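Local coordinates for protein MNMC2 (Aquifex aeolicus, PDB 3VYW) that transfers a methyl group from S-adenosylmethionine in tRNA wobble-uridine modification, working as an MnmC2 methyltransferase without the oxidase domain to which it is usually fused, at residues E65-Q70 with F105-N110; A189-A194 with Y221-S226. All blocks are in the same frame, centred on the assembly; numbering follows the deposited sequence.

Contact 1 of 2, residues E65-Q70 with F105-N110; sequences EPYHSQ and FGLGYN. With SAM (S-adenosylmethionine), chain E.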
loop_
_atom_site.group_PDB
_atom_site.type_symbol
_atom_site.label_atom_id
_atom_site.label_comp_id
_atom_site.label_asym_id
_atom_site.label_seq_id
_atom_site.Cartn_x
_atom_site.Cartn_y
_atom_site.Cartn_z
ATOM N N GLU A 65 7.387 -5.001 10.181
ATOM C CA GLU A 65 7.340 -3.619 9.846
ATOM C C GLU A 65 6.419 -2.814 10.697
ATOM O O GLU A 65 5.464 -3.307 11.188
ATOM C CB GLU A 65 6.905 -3.485 8.415
ATOM C CG GLU A 65 7.758 -4.284 7.491
ATOM C CD GLU A 65 7.823 -3.693 6.136
ATOM O OE1 GLU A 65 6.832 -3.113 5.738
ATOM O OE2 GLU A 65 8.861 -3.810 5.485
ATOM N N PRO A 66 6.716 -1.547 10.833
ATOM C CA PRO A 66 5.800 -0.590 11.416
ATOM C C PRO A 66 4.641 -0.264 10.506
ATOM O O PRO A 66 4.757 -0.285 9.325
ATOM C CB PRO A 66 6.672 0.620 11.634
ATOM C CG PRO A 66 7.718 0.499 10.647
ATOM C CD PRO A 66 7.971 -0.928 10.430
ATOM N N TYR A 67 3.505 0.009 11.086
ATOM C CA TYR A 67 2.348 0.413 10.331
ATOM C C TYR A 67 2.664 1.729 9.673
ATOM O O TYR A 67 2.216 2.032 8.591
ATOM C CB TYR A 67 1.178 0.532 11.254
ATOM C CG TYR A 67 0.504 -0.751 11.510
ATOM C CD1 TYR A 67 1.159 -1.791 12.098
ATOM C CD2 TYR A 67 -0.787 -0.925 11.158
ATOM C CE1 TYR A 67 0.531 -2.975 12.328
ATOM C CE2 TYR A 67 -1.417 -2.088 11.383
ATOM C CZ TYR A 67 -0.759 -3.110 11.962
ATOM O OH TYR A 67 -1.432 -4.253 12.162
ATOM N N HIS A 68 3.480 2.493 10.367
ATOM C CA HIS A 68 3.967 3.733 9.891
ATOM C C HIS A 68 5.394 3.943 10.209
ATOM O O HIS A 68 5.915 3.327 11.101
ATOM C CB HIS A 68 3.152 4.843 10.451
ATOM C CG HIS A 68 1.911 5.086 9.694
ATOM N ND1 HIS A 68 0.753 4.549 10.043
ATOM C CD2 HIS A 68 1.685 5.811 8.553
ATOM C CE1 HIS A 68 -0.175 4.918 9.169
ATOM N NE2 HIS A 68 0.401 5.691 8.254
ATOM N N SER A 69 6.039 4.837 9.485
ATOM C CA SER A 69 7.453 5.026 9.602
ATOM C C SER A 69 7.794 5.788 10.835
ATOM O O SER A 69 7.287 6.832 11.072
ATOM C CB SER A 69 7.979 5.746 8.378
ATOM O OG SER A 69 8.897 6.744 8.723
ATOM N N GLN A 70 8.629 5.186 11.647
ATOM C CA GLN A 70 9.087 5.761 12.876
ATOM C C GLN A 70 9.955 6.963 12.672
ATOM O O GLN A 70 9.929 7.890 13.432
ATOM C CB GLN A 70 9.749 4.690 13.705
ATOM C CG GLN A 70 8.926 3.430 13.718
ATOM C CD GLN A 70 9.521 2.328 14.532
ATOM O OE1 GLN A 70 10.201 1.480 14.009
ATOM N NE2 GLN A 70 9.259 2.333 15.809
ATOM N N PHE A 105 -6.632 -0.555 6.053
ATOM C CA PHE A 105 -7.145 0.367 7.021
ATOM C C PHE A 105 -6.139 0.704 8.090
ATOM O O PHE A 105 -6.028 1.822 8.494
ATOM C CB PHE A 105 -8.399 -0.164 7.666
ATOM C CG PHE A 105 -8.929 0.729 8.705
ATOM C CD1 PHE A 105 -9.641 1.819 8.364
ATOM C CD2 PHE A 105 -8.642 0.512 10.006
ATOM C CE1 PHE A 105 -10.101 2.665 9.305
ATOM C CE2 PHE A 105 -9.097 1.353 10.957
ATOM C CZ PHE A 105 -9.835 2.427 10.604
ATOM N N GLY A 106 -5.410 -0.290 8.543
ATOM C CA GLY A 106 -4.404 -0.113 9.550
ATOM C C GLY A 106 -4.915 0.416 10.854
ATOM O O GLY A 106 -5.797 -0.127 11.416
ATOM N N LEU A 107 -4.322 1.468 11.359
ATOM C CA LEU A 107 -4.805 2.086 12.557
ATOM C C LEU A 107 -5.724 3.217 12.239
ATOM O O LEU A 107 -6.238 3.841 13.103
ATOM C CB LEU A 107 -3.665 2.564 13.399
ATOM C CG LEU A 107 -2.472 1.658 13.393
ATOM C CD1 LEU A 107 -1.389 2.323 14.175
ATOM C CD2 LEU A 107 -2.831 0.366 14.048
ATOM N N GLY A 108 -5.940 3.439 10.968
ATOM C CA GLY A 108 -6.822 4.469 10.519
ATOM C C GLY A 108 -6.250 5.848 10.436
ATOM O O GLY A 108 -6.973 6.774 10.338
ATOM N N TYR A 109 -4.939 5.956 10.494
ATOM C CA TYR A 109 -4.248 7.222 10.514
ATOM C C TYR A 109 -4.392 8.080 9.292
ATOM O O TYR A 109 -4.620 9.231 9.409
ATOM C CB TYR A 109 -2.776 6.981 10.714
ATOM C CG TYR A 109 -2.365 6.653 12.104
ATOM C CD1 TYR A 109 -3.278 6.431 13.101
ATOM C CD2 TYR A 109 -1.067 6.559 12.417
ATOM C CE1 TYR A 109 -2.878 6.131 14.367
ATOM C CE2 TYR A 109 -0.670 6.256 13.672
ATOM C CZ TYR A 109 -1.575 6.051 14.640
ATOM O OH TYR A 109 -1.132 5.766 15.884
ATOM N N ASN A 110 -4.237 7.509 8.123
ATOM C CA ASN A 110 -4.318 8.272 6.925
ATOM C C ASN A 110 -5.681 8.860 6.822
ATOM O O ASN A 110 -5.838 9.980 6.480
ATOM C CB ASN A 110 -4.148 7.377 5.715
ATOM C CG ASN A 110 -2.720 7.052 5.396
ATOM O OD1 ASN A 110 -1.810 7.706 5.803
ATOM N ND2 ASN A 110 -2.541 6.019 4.654
HETATM N N SAM E . -2.993 2.526 6.493
HETATM C CA SAM E . -2.759 2.194 7.847
HETATM C C SAM E . -2.850 3.488 8.558
HETATM O O SAM E . -2.894 3.576 9.760
HETATM O OXT SAM E . -2.929 4.482 7.899
HETATM C CB SAM E . -1.447 1.441 7.850
HETATM C CG SAM E . -1.754 0.013 7.383
HETATM S SD SAM E . -0.498 -1.039 7.261
HETATM C CE SAM E . 0.707 -0.313 6.440
HETATM C "C5'" SAM E . -0.911 -2.371 6.366
HETATM C "C4'" SAM E . -2.343 -2.897 6.530
HETATM O "O4'" SAM E . -2.696 -3.668 5.398
HETATM C "C3'" SAM E . -2.540 -3.831 7.705
HETATM O "O3'" SAM E . -3.764 -3.543 8.343
HETATM C "C2'" SAM E . -2.648 -5.193 7.078
HETATM O "O2'" SAM E . -3.447 -6.036 7.862
HETATM C "C1'" SAM E . -3.309 -4.882 5.778
HETATM N N9 SAM E . -3.195 -5.941 4.751
HETATM C C8 SAM E . -2.122 -6.597 4.379
HETATM N N7 SAM E . -2.378 -7.463 3.419
HETATM C C5 SAM E . -3.648 -7.381 3.152
HETATM C C6 SAM E . -4.573 -8.027 2.231
HETATM N N6 SAM E . -4.188 -8.964 1.383
HETATM N N1 SAM E . -5.820 -7.655 2.264
HETATM C C2 SAM E . -6.240 -6.731 3.076
HETATM N N3 SAM E . -5.468 -6.128 3.928
HETATM C C4 SAM E . -4.182 -6.392 4.027
#
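Two aromatic side chains from 65-70, Tyr67 and His68, lean on the glycine-rich loop and helix start of 105-110, with the methionine part of SAM caught between the segments. No hydrogen bond joins them directly. The Tyr67 ring turns an edge to Gly106, CE2 lying 4.0 Å from its CA, while Leu107 crosses the tyrosine at about a right angle and brings CD2 to 3.8 Å from Tyr67 CD2. His68, its CG anti to the carbonyl carbon (chi1 -83°), reaches in beside Tyr109; the two rings are nearly parallel, planes 25° apart, but slid so far that they barely overlap, His68 ND1 coming 3.6 Å from Tyr109 CD2. The imidazole meets the SAM carboxylate with its edge, CE1 standing 3.1 Å from SAM OXT, and would add favourable charge there if protonated. Asn110 crosses obliquely, its amide plane almost perpendicular to the imidazole.

The backbone does the gripping of the carboxylate. SAM O takes two bonds, from Leu107 N (3.0 Å) and Tyr109 N (3.2 Å), and OXT takes a weak one from Asn110 N. The type II' turn from Phe105 to Gly108, closed by Gly108 N to Phe105 O, shapes this cradle. Gly106, with no side chain to clash with the ligand, lets SAM CA come 3.3 Å from Gly106 CA; its positive phi also suits glycine. Helix 109-121 starts here, so its N-terminal dipole probably stabilises the negative carboxylate. This is the glycine-rich loop of a Rossmann-like methyltransferase, which follows strand 97-103. Strand 56-60 packs against Tyr67 and Leu107, Tyr109 OH bonds to Lys56 O of the same strand, and helix 74-86 covers His68 and Asn110.

Contact 2 of 2, residues A189-A194 with Y221-S226; sequences AVFHDA and YWVSYS. With SAM (S-adenosylmethionine), chain E.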
loop_
_atom_site.group_PDB
_atom_site.type_symbol
_atom_site.label_atom_id
_atom_site.label_comp_id
_atom_site.label_asym_id
_atom_site.label_seq_id
_atom_site.Cartn_x
_atom_site.Cartn_y
_atom_site.Cartn_z
ATOM N N ALA A 189 -8.872 9.781 -4.636
ATOM C CA ALA A 189 -7.598 9.416 -4.110
ATOM C C ALA A 189 -7.597 7.961 -3.809
ATOM O O ALA A 189 -8.545 7.461 -3.300
ATOM C CB ALA A 189 -7.340 10.175 -2.848
ATOM N N VAL A 190 -6.508 7.283 -4.105
ATOM C CA VAL A 190 -6.283 5.962 -3.597
ATOM C C VAL A 190 -5.120 6.055 -2.669
ATOM O O VAL A 190 -4.095 6.471 -3.060
ATOM C CB VAL A 190 -5.868 5.011 -4.689
ATOM C CG1 VAL A 190 -5.597 3.638 -4.123
ATOM C CG2 VAL A 190 -6.890 4.986 -5.782
ATOM N N PHE A 191 -5.300 5.682 -1.426
ATOM C CA PHE A 191 -4.207 5.691 -0.502
ATOM C C PHE A 191 -3.725 4.286 -0.437
ATOM O O PHE A 191 -4.343 3.478 0.153
ATOM C CB PHE A 191 -4.694 6.058 0.879
ATOM C CG PHE A 191 -5.052 7.484 1.047
ATOM C CD1 PHE A 191 -5.857 7.861 2.083
ATOM C CD2 PHE A 191 -4.601 8.436 0.191
ATOM C CE1 PHE A 191 -6.203 9.157 2.254
ATOM C CE2 PHE A 191 -4.931 9.735 0.365
ATOM C CZ PHE A 191 -5.735 10.096 1.392
ATOM N N HIS A 192 -2.616 3.990 -1.056
ATOM C CA HIS A 192 -2.207 2.646 -1.137
ATOM C C HIS A 192 -1.181 2.351 -0.130
ATOM O O HIS A 192 -0.026 2.537 -0.362
ATOM C CB HIS A 192 -1.652 2.437 -2.510
ATOM C CG HIS A 192 -1.594 1.018 -2.922
ATOM N ND1 HIS A 192 -2.301 0.548 -3.893
ATOM C CD2 HIS A 192 -0.874 -0.018 -2.439
ATOM C CE1 HIS A 192 -2.066 -0.726 -4.034
ATOM N NE2 HIS A 192 -1.190 -1.139 -3.190
ATOM N N ASP A 193 -1.598 1.833 0.996
ATOM C CA ASP A 193 -0.728 1.732 2.129
ATOM C C ASP A 193 -0.676 0.352 2.690
ATOM O O ASP A 193 -1.192 0.089 3.728
ATOM C CB ASP A 193 -1.207 2.669 3.199
ATOM C CG ASP A 193 -0.166 2.979 4.183
ATOM O OD1 ASP A 193 0.982 2.694 3.925
ATOM O OD2 ASP A 193 -0.486 3.502 5.227
ATOM N N ALA A 194 -0.046 -0.531 1.957
ATOM C CA ALA A 194 0.233 -1.853 2.396
ATOM C C ALA A 194 1.604 -1.882 3.007
ATOM O O ALA A 194 2.301 -0.914 2.997
ATOM C CB ALA A 194 0.135 -2.806 1.250
ATOM N N TYR A 221 -5.591 10.656 -8.125
ATOM C CA TYR A 221 -4.220 10.376 -7.773
ATOM C C TYR A 221 -4.056 9.123 -6.914
ATOM O O TYR A 221 -4.800 8.884 -6.018
ATOM C CB TYR A 221 -3.650 11.572 -7.025
ATOM C CG TYR A 221 -3.362 12.737 -7.903
ATOM C CD1 TYR A 221 -4.272 13.741 -8.067
ATOM C CD2 TYR A 221 -2.186 12.825 -8.588
ATOM C CE1 TYR A 221 -4.010 14.800 -8.878
ATOM C CE2 TYR A 221 -1.919 13.883 -9.395
ATOM C CZ TYR A 221 -2.836 14.869 -9.536
ATOM O OH TYR A 221 -2.551 15.912 -10.348
ATOM N N TRP A 222 -3.041 8.344 -7.217
ATOM C CA TRP A 222 -2.705 7.186 -6.458
ATOM C C TRP A 222 -1.455 7.470 -5.706
ATOM O O TRP A 222 -0.500 7.881 -6.278
ATOM C CB TRP A 222 -2.491 6.057 -7.417
ATOM C CG TRP A 222 -2.035 4.749 -6.852
ATOM C CD1 TRP A 222 -2.780 3.640 -6.659
ATOM C CD2 TRP A 222 -0.687 4.345 -6.491
ATOM N NE1 TRP A 222 -2.033 2.636 -6.189
ATOM C CE2 TRP A 222 -0.783 2.994 -6.050
ATOM C CE3 TRP A 222 0.525 4.965 -6.450
ATOM C CZ2 TRP A 222 0.305 2.292 -5.609
ATOM C CZ3 TRP A 222 1.607 4.258 -5.981
ATOM C CH2 TRP A 222 1.496 2.954 -5.579
ATOM N N VAL A 223 -1.462 7.278 -4.407
ATOM C CA VAL A 223 -0.331 7.633 -3.591
ATOM C C VAL A 223 0.191 6.530 -2.687
ATOM O O VAL A 223 -0.549 5.762 -2.148
ATOM C CB VAL A 223 -0.602 8.888 -2.759
ATOM C CG1 VAL A 223 -0.814 10.066 -3.641
ATOM C CG2 VAL A 223 -1.781 8.706 -1.859
ATOM N N SER A 224 1.493 6.464 -2.548
ATOM C CA SER A 224 2.090 5.564 -1.621
ATOM C C SER A 224 3.404 6.098 -1.138
ATOM O O SER A 224 4.023 6.874 -1.789
ATOM C CB SER A 224 2.265 4.203 -2.257
ATOM O OG SER A 224 2.843 3.320 -1.368
ATOM N N TYR A 225 3.820 5.660 0.025
ATOM C CA TYR A 225 5.134 5.907 0.544
ATOM C C TYR A 225 6.205 5.212 -0.264
ATOM O O TYR A 225 7.321 5.597 -0.250
ATOM C CB TYR A 225 5.212 5.494 2.000
ATOM C CG TYR A 225 5.118 4.036 2.152
ATOM C CD1 TYR A 225 6.216 3.251 2.070
ATOM C CD2 TYR A 225 3.917 3.438 2.304
ATOM C CE1 TYR A 225 6.124 1.914 2.165
ATOM C CE2 TYR A 225 3.818 2.101 2.396
ATOM C CZ TYR A 225 4.932 1.350 2.331
ATOM O OH TYR A 225 4.836 0.018 2.421
ATOM N N SER A 226 5.845 4.138 -0.924
ATOM C CA SER A 226 6.765 3.316 -1.677
ATOM C C SER A 226 7.259 3.870 -3.005
ATOM O O SER A 226 6.540 4.476 -3.715
ATOM C CB SER A 226 6.148 1.941 -1.850
ATOM O OG SER A 226 6.754 1.174 -2.825
HETATM N N SAM E . -2.993 2.526 6.493
HETATM C CA SAM E . -2.759 2.194 7.847
HETATM C C SAM E . -2.850 3.488 8.558
HETATM O O SAM E . -2.894 3.576 9.760
HETATM O OXT SAM E . -2.929 4.482 7.899
HETATM C CB SAM E . -1.447 1.441 7.850
HETATM C CG SAM E . -1.754 0.013 7.383
HETATM S SD SAM E . -0.498 -1.039 7.261
HETATM C CE SAM E . 0.707 -0.313 6.440
HETATM C "C5'" SAM E . -0.911 -2.371 6.366
HETATM C "C4'" SAM E . -2.343 -2.897 6.530
HETATM O "O4'" SAM E . -2.696 -3.668 5.398
HETATM C "C3'" SAM E . -2.540 -3.831 7.705
HETATM O "O3'" SAM E . -3.764 -3.543 8.343
HETATM C "C2'" SAM E . -2.648 -5.193 7.078
HETATM O "O2'" SAM E . -3.447 -6.036 7.862
HETATM C "C1'" SAM E . -3.309 -4.882 5.778
HETATM N N9 SAM E . -3.195 -5.941 4.751
HETATM C C8 SAM E . -2.122 -6.597 4.379
HETATM N N7 SAM E . -2.378 -7.463 3.419
HETATM C C5 SAM E . -3.648 -7.381 3.152
HETATM C C6 SAM E . -4.573 -8.027 2.231
HETATM N N6 SAM E . -4.188 -8.964 1.383
HETATM N N1 SAM E . -5.820 -7.655 2.264
HETATM C C2 SAM E . -6.240 -6.731 3.076
HETATM N N3 SAM E . -5.468 -6.128 3.928
HETATM C C4 SAM E . -4.182 -6.392 4.027
#
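Ser224 OG is gripped twice: it donates to His192 O at 3.1 Å, nearly along the C=O axis, and accepts from Ser226 N, closing an ST turn. With OG anti to its backbone N, this hydroxyl joins the two strand ends. Before it, strands 187-192 and 220-224 run parallel: Tyr221 O receives Val190 N, Val190 O receives Val223 N, and Val223 O receives His192 N at 2.9 Å, the last two nearly straight along their carbonyls.

On one face Phe191 and Val223 lie side by side, Val223 CG2 reaching the ring edge 3.5 Å from Phe191 CD2. On the other, Trp222 extends anti to its backbone N (chi1 176°), so that its indole crosses Val190 and His192 obliquely, Trp222 CD1 meeting Val190 CG1. Trp222 CZ2 sits over one imidazole face, toward the rim, with the ring planes at 48°. His192 NE2 bonds to Leu203 O, which fixes the turn of the ring, and helix 206-213 packs on this face.

Beyond the strands, Tyr225 lies edge-on to Ala194 O, and Tyr225 OH donates to Ala194 O at 2.8 Å from above the carbonyl plane. Asp193 OD1 meets the same ring edge, 3.3 Å from Tyr225 CE2, the carboxylate turned 70° from the ring. Asp193 OD2 accepts from SAM N at 3.0 Å. The Asp193 carboxylate is thus buried and probably ionised, its charge paired with the ammonium of SAM, while the neutral Tyr225 hydroxyl ties Ala194 O beside it.

How the contacts relate
Both contacts are buried, and both meet at SAM: contact 1 holds the carboxylate, contact 2 the amino group, so the two ends of the zwitterion are read by separate loops at the ends of neighbouring parallel strands 97-103 and 187-192. Contact 2 is built on the central sheet, with regular main-chain bonds and apolar side chains on both faces. Contact 1 joins the loop after the edge strand of a small antiparallel sheet to a glycine-rich turn and helix start, with aromatic and leucine packing and no bond between segments. They touch where Asn110 ND2 approaches Asp193 OD2 at 3.3 Å, and helix 74-86 covers part of each.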